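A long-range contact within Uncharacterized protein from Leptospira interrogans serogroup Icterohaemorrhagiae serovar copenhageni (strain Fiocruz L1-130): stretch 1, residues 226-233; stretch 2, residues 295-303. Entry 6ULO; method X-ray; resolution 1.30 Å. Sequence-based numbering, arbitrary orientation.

Stretch 1 226-233: AEEYFAYP
Stretch 2 295-303: PGLRSLQVM

Two segments of one chain, at least 65 residues apart in sequence where they touch, bury 407 Å² between them, joined by one direct hydrogen bond and a set of bridging waters. Stretch 1 begins as a 3-10 segment, Ala-226 to Glu-228 near phi/psi -65/-20 and Tyr-229 at -96/0, with Tyr-229 N bonded to Ala-226 O (3.1 Å); it then extends through Phe-230 (-157/150), Ala-231 (-79/143) and Tyr-232 (-61/121) to Pro-233 (-94/172), the N-cap of a following helix. Stretch 2 runs as a loop into a helix that starts at Ser-299. The register is set by two CA-CA approaches, Ala-231 to Arg-298 at 4.8 Å and Glu-227 to Ser-299 at 6.1 Å, so stretch 2 advances as stretch 1 recedes.

Pro-295 (-65/133, C-gamma endo) lies out of reach. Gly-296 turns the chain at phi/psi 73/14, a positive phi that favours glycine, and its O lies 3.9 Å from Ala-231 CB. Leu-297 (-57/138; chi1 t, chi2 p) supplies the direct bond: its O accepts from Tyr-232 N at 3.0 Å, with an N-H...O angle of 163°. The same Leu-297 O receives a CA-H...O contact from Ala-231 CA at 3.5 Å and a hydrogen bond from water 5 at 2.9 Å; that water also donates to Tyr-232 O (2.8 Å). Leu-297 CG packs 3.9 Å from Tyr-232 CD2.

Arg-298 (-138/163; chi1 m, chi2 and chi3 t, chi4 -87°) is the N-cap of its helix. Its CA-to-CB bond points away, yet the end of the side chain comes nearer, passing Ala-231 with Arg-298 CG 3.7 Å from Ala-231 CA. One guanidinium face is covered by backbone, Arg-298 NH1 lying 3.5 Å from Phe-230 C. Water carries its links to the 3-10 carbonyls: water 1 joins Arg-298 NH1 (2.8 Å) to Glu-227 O (2.8 Å), water 2 joins Arg-298 NH1 (2.9 Å) to Glu-228 O (2.8 Å), and water 3 joins Arg-298 NH2 (3.0 Å) to Tyr-229 O (3.3 Å). Each water accepts from the arginine and donates to the carbonyl.

The CA-to-CB bond of Ser-299 (-56/-36, chi1 p) points toward stretch 1, with Ser-299 OG 3.6 Å from Glu-227 CB. Ser-299 N donates to water 4 (2.9 Å), which donates to Phe-230 O (2.8 Å). Tyr-232 (chi1 m, chi2 -61°) leaves its backbone sideways but brings its ring against the helix start: Tyr-232 OH lies 3.2 Å from Ser-299 CA and 3.4 Å from Ser-299 CB. Tyr-232 OH donates within its own stretch to Glu-227 OE2 at 2.6 Å, the glutamate (chi1 m, chi2 t, chi3 -78°) meeting it from the 3-10 segment.

Leu-300 and Gln-301 make no contact. One turn on, Val-302 (-54/-45, chi1 t), its N bonded to Arg-298 O at 3.1 Å, places Val-302 CG2 at the edge of the Tyr-232 ring, 4.1 Å from Tyr-232 CE2. Met-303 (-74/-40) is out of reach.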

ATOM      1  N   ALA A 226      -5.022   1.926   9.562  1.00 12.09           N
ATOM      2  CA  ALA A 226      -6.401   2.340   9.306  1.00 12.90           C
ATOM      3  C   ALA A 226      -7.400   1.651  10.226  1.00 13.70           C
ATOM      4  O   ALA A 226      -8.415   2.260  10.583  1.00 13.62           O
ATOM      5  CB  ALA A 226      -6.763   2.061   7.850  1.00 13.25           C
ATOM      6  N   GLU A 227      -7.118   0.405  10.637  1.00 13.14           N
ATOM      7  CA  GLU A 227      -8.058  -0.321  11.479  1.00 13.12           C
ATOM      8  C   GLU A 227      -8.172   0.302  12.861  1.00 13.67           C
ATOM      9  O   GLU A 227      -9.124   0.001  13.570  1.00 14.00           O
ATOM     10  CB  GLU A 227      -7.653  -1.791  11.602  1.00 12.73           C
ATOM     11  CG  GLU A 227      -7.678  -2.596  10.290  1.00 13.45           C
ATOM     12  CD  GLU A 227      -6.824  -3.824  10.416  1.00 13.15           C
ATOM     13  OE1 GLU A 227      -5.590  -3.668  10.320  1.00 13.14           O
ATOM     14  OE2 GLU A 227      -7.361  -4.929  10.642  1.00 13.22           O
ATOM     15  N   GLU A 228      -7.217   1.136  13.269  1.00 14.36           N
ATOM     16  CA  GLU A 228      -7.352   1.807  14.554  1.00 14.34           C
ATOM     17  C   GLU A 228      -8.523   2.769  14.589  1.00 15.83           C
ATOM     18  O   GLU A 228      -8.897   3.227  15.680  1.00 17.71           O
ATOM     19  CB  GLU A 228      -6.061   2.558  14.879  1.00 14.69           C
ATOM     20  CG  GLU A 228      -4.865   1.634  15.038  1.00 14.56           C
ATOM     21  CD  GLU A 228      -3.770   2.240  15.893  1.00 15.43           C
ATOM     22  OE1 GLU A 228      -3.102   3.188  15.436  1.00 15.76           O
ATOM     23  OE2 GLU A 228      -3.563   1.746  17.026  1.00 15.98           O
ATOM     24  N   TYR A 229      -9.132   3.079  13.442  1.00 15.78           N
ATOM     25  CA  TYR A 229     -10.233   4.030  13.375  1.00 17.67           C
ATOM     26  C   TYR A 229     -11.617   3.387  13.396  1.00 17.74           C
ATOM     27  O   TYR A 229     -12.617   4.121  13.347  1.00 19.33           O
ATOM     28  CB  TYR A 229     -10.095   4.902  12.122  1.00 20.33           C
ATOM     29  CG  TYR A 229      -8.915   5.812  12.183  1.00 23.80           C
ATOM     30  CD1 TYR A 229      -9.067   7.138  12.557  1.00 26.77           C
ATOM     31  CD2 TYR A 229      -7.629   5.345  11.884  1.00 24.49           C
ATOM     32  CE1 TYR A 229      -7.982   7.984  12.626  1.00 28.23           C
ATOM     33  CE2 TYR A 229      -6.528   6.192  11.957  1.00 26.70           C
ATOM     34  CZ  TYR A 229      -6.718   7.511  12.333  1.00 28.65           C
ATOM     35  OH  TYR A 229      -5.649   8.373  12.408  1.00 30.60           O
ATOM     36  N   PHE A 230     -11.722   2.058  13.477  1.00 15.51           N
ATOM     37  CA  PHE A 230     -13.059   1.456  13.415  1.00 15.75           C
ATOM     38  C   PHE A 230     -13.079   0.079  14.067  1.00 16.62           C
ATOM     39  O   PHE A 230     -12.093  -0.655  14.035  1.00 16.19           O
ATOM     40  CB  PHE A 230     -13.586   1.355  11.967  1.00 16.33           C
ATOM     41  CG  PHE A 230     -12.652   0.647  10.988  1.00 15.39           C
ATOM     42  CD1 PHE A 230     -12.625  -0.744  10.883  1.00 15.72           C
ATOM     43  CD2 PHE A 230     -11.825   1.390  10.149  1.00 15.17           C
ATOM     44  CE1 PHE A 230     -11.797  -1.372   9.948  1.00 16.17           C
ATOM     45  CE2 PHE A 230     -11.006   0.775   9.227  1.00 14.59           C
ATOM     46  CZ  PHE A 230     -10.986  -0.603   9.131  1.00 15.19           C
ATOM     47  N   ALA A 231     -14.235  -0.272  14.619  1.00 17.54           N
ATOM     48  CA  ALA A 231     -14.557  -1.669  14.857  1.00 17.31           C
ATOM     49  C   ALA A 231     -15.015  -2.265  13.531  1.00 16.49           C
ATOM     50  O   ALA A 231     -15.678  -1.595  12.743  1.00 18.18           O
ATOM     51  CB  ALA A 231     -15.651  -1.790  15.923  1.00 18.12           C
ATOM     52  N   TYR A 232     -14.648  -3.503  13.277  1.00 16.05           N
ATOM     53  CA  TYR A 232     -14.936  -4.092  11.966  1.00 15.75           C
ATOM     54  C   TYR A 232     -16.430  -4.146  11.692  1.00 16.40           C
ATOM     55  O   TYR A 232     -17.160  -4.795  12.450  1.00 17.31           O
ATOM     56  CB  TYR A 232     -14.405  -5.513  11.918  1.00 15.30           C
ATOM     57  CG  TYR A 232     -12.903  -5.609  12.124  1.00 14.10           C
ATOM     58  CD1 TYR A 232     -12.026  -4.990  11.237  1.00 13.98           C
ATOM     59  CD2 TYR A 232     -12.358  -6.315  13.191  1.00 15.00           C
ATOM     60  CE1 TYR A 232     -10.662  -5.067  11.386  1.00 14.56           C
ATOM     61  CE2 TYR A 232     -10.986  -6.410  13.349  1.00 14.44           C
ATOM     62  CZ  TYR A 232     -10.139  -5.780  12.449  1.00 13.75           C
ATOM     63  OH  TYR A 232      -8.783  -5.905  12.641  1.00 14.31           O
ATOM     64  N   PRO A 233     -16.920  -3.507  10.630  1.00 15.59           N
ATOM     65  CA  PRO A 233     -18.341  -3.611  10.272  1.00 16.36           C
ATOM     66  C   PRO A 233     -18.570  -4.722   9.248  1.00 16.13           C
ATOM     67  O   PRO A 233     -17.632  -5.279   8.661  1.00 14.91           O
ATOM     68  CB  PRO A 233     -18.617  -2.244   9.640  1.00 17.49           C
ATOM     69  CG  PRO A 233     -17.328  -1.979   8.886  1.00 17.31           C
ATOM     70  CD  PRO A 233     -16.215  -2.512   9.801  1.00 16.34           C
ATOM     71  N   PRO A 295     -18.262  -9.193  19.444  1.00 26.08           N
ATOM     72  CA  PRO A 295     -18.847  -7.850  19.320  1.00 26.60           C
ATOM     73  C   PRO A 295     -17.792  -6.766  19.490  1.00 25.20           C
ATOM     74  O   PRO A 295     -16.974  -6.808  20.413  1.00 26.65           O
ATOM     75  CB  PRO A 295     -19.898  -7.808  20.438  1.00 28.12           C
ATOM     76  CG  PRO A 295     -19.522  -8.913  21.344  1.00 29.04           C
ATOM     77  CD  PRO A 295     -18.886  -9.976  20.521  1.00 27.85           C
ATOM     78  N   GLY A 296     -17.809  -5.797  18.583  1.00 22.75           N
ATOM     79  CA  GLY A 296     -16.891  -4.700  18.763  1.00 21.59           C
ATOM     80  C   GLY A 296     -15.444  -5.030  18.483  1.00 19.46           C
ATOM     81  O   GLY A 296     -14.573  -4.220  18.810  1.00 20.22           O
ATOM     82  N   LEU A 297     -15.167  -6.167  17.834  1.00 17.73           N
ATOM     83  CA  LEU A 297     -13.794  -6.559  17.523  1.00 15.96           C
ATOM     84  C   LEU A 297     -13.075  -5.489  16.717  1.00 15.96           C
ATOM     85  O   LEU A 297     -13.624  -4.904  15.775  1.00 16.66           O
ATOM     86  CB  LEU A 297     -13.793  -7.863  16.714  1.00 16.56           C
ATOM     87  CG  LEU A 297     -12.423  -8.484  16.445  1.00 16.33           C
ATOM     88  CD1 LEU A 297     -11.834  -8.994  17.777  1.00 16.59           C
ATOM     89  CD2 LEU A 297     -12.556  -9.599  15.400  1.00 16.78           C
ATOM     90  N   ARG A 298     -11.824  -5.263  17.098  1.00 15.74           N
ATOM     91  CA  ARG A 298     -10.922  -4.298  16.487  1.00 16.14           C
ATOM     92  C   ARG A 298      -9.551  -4.946  16.375  1.00 15.96           C
ATOM     93  O   ARG A 298      -9.272  -5.939  17.051  1.00 16.00           O
ATOM     94  CB  ARG A 298     -10.763  -3.058  17.391  1.00 17.65           C
ATOM     95  CG  ARG A 298     -11.953  -2.123  17.387  1.00 18.51           C
ATOM     96  CD  ARG A 298     -11.904  -1.130  18.554  1.00 19.59           C
ATOM     97  NE  ARG A 298     -13.056  -0.236  18.562  1.00 21.05           N
ATOM     98  CZ  ARG A 298     -13.140   0.918  17.907  1.00 21.70           C
ATOM     99  NH1 ARG A 298     -12.124   1.360  17.173  1.00 20.71           N
ATOM    100  NH2 ARG A 298     -14.243   1.648  17.997  1.00 23.40           N
ATOM    101  N   SER A 299      -8.676  -4.366  15.537  1.00 15.60           N
ATOM    102  CA  SER A 299      -7.339  -4.948  15.365  1.00 14.95           C
ATOM    103  C   SER A 299      -6.598  -5.095  16.702  1.00 16.04           C
ATOM    104  O   SER A 299      -5.855  -6.062  16.887  1.00 16.52           O
ATOM    105  CB  SER A 299      -6.501  -4.148  14.359  1.00 14.96           C
ATOM    106  OG  SER A 299      -6.290  -2.827  14.794  1.00 14.85           O
ATOM    107  N   LEU A 300      -6.770  -4.149  17.639  1.00 16.39           N
ATOM    108  CA  LEU A 300      -6.062  -4.258  18.911  1.00 17.84           C
ATOM    109  C   LEU A 300      -6.434  -5.558  19.619  1.00 18.29           C
ATOM    110  O   LEU A 300      -5.565  -6.301  20.095  1.00 18.88           O
ATOM    111  CB  LEU A 300      -6.383  -3.049  19.790  1.00 18.72           C
ATOM    112  CG  LEU A 300      -5.871  -3.129  21.247  1.00 20.12           C
ATOM    113  CD1 LEU A 300      -4.327  -3.214  21.311  1.00 20.49           C
ATOM    114  CD2 LEU A 300      -6.412  -1.938  22.041  1.00 21.21           C
ATOM    115  N   GLN A 301      -7.727  -5.855  19.676  1.00 18.09           N
ATOM    116  CA  GLN A 301      -8.173  -7.073  20.337  1.00 19.15           C
ATOM    117  C   GLN A 301      -7.679  -8.323  19.611  1.00 18.66           C
ATOM    118  O   GLN A 301      -7.297  -9.310  20.243  1.00 18.90           O
ATOM    119  CB  GLN A 301      -9.695  -7.067  20.457  1.00 19.89           C
ATOM    120  CG  GLN A 301     -10.236  -8.343  21.095  1.00 21.14           C
ATOM    121  CD  GLN A 301     -11.745  -8.343  21.257  1.00 22.99           C
ATOM    122  OE1 GLN A 301     -12.431  -7.388  20.890  1.00 23.41           O
ATOM    123  NE2 GLN A 301     -12.270  -9.431  21.803  1.00 24.72           N
ATOM    124  N   VAL A 302      -7.679  -8.304  18.275  1.00 17.07           N
ATOM    125  CA  VAL A 302      -7.084  -9.398  17.504  1.00 17.07           C
ATOM    126  C   VAL A 302      -5.644  -9.651  17.947  1.00 17.97           C
ATOM    127  O   VAL A 302      -5.212 -10.800  18.123  1.00 18.14           O
ATOM    128  CB  VAL A 302      -7.178  -9.072  15.999  1.00 16.89           C
ATOM    129  CG1 VAL A 302      -6.396 -10.086  15.153  1.00 17.21           C
ATOM    130  CG2 VAL A 302      -8.648  -9.020  15.564  1.00 17.47           C
ATOM    131  N   MET A 303      -4.882  -8.576  18.119  1.00 16.98           N
ATOM    132  CA  MET A 303      -3.477  -8.711  18.514  1.00 17.29           C
ATOM    133  C   MET A 303      -3.326  -9.116  19.988  1.00 18.40           C
ATOM    134  O   MET A 303      -2.462  -9.931  20.303  1.00 20.05           O
ATOM    135  CB  MET A 303      -2.738  -7.408  18.226  1.00 16.83           C
ATOM    136  CG  MET A 303      -2.629  -7.147  16.731  1.00 17.32           C
ATOM    137  SD  MET A 303      -1.879  -5.556  16.340  1.00 15.54           S
ATOM    138  CE  MET A 303      -0.264  -5.771  17.115  1.00 15.85           C
TER
HETATM  139  O   HOH W   1      -9.748   0.097  16.327  1.00 19.10           O
HETATM  140  O   HOH W   2     -11.375   4.167  16.676  1.00 25.10           O
HETATM  141  O   HOH W   3     -13.998   4.140  16.301  1.00 35.62           O
HETATM  142  O   HOH W   4     -10.151  -2.681  13.714  1.00 14.81           O
HETATM  143  O   HOH W   5     -16.374  -5.626  15.025  1.00 20.02           O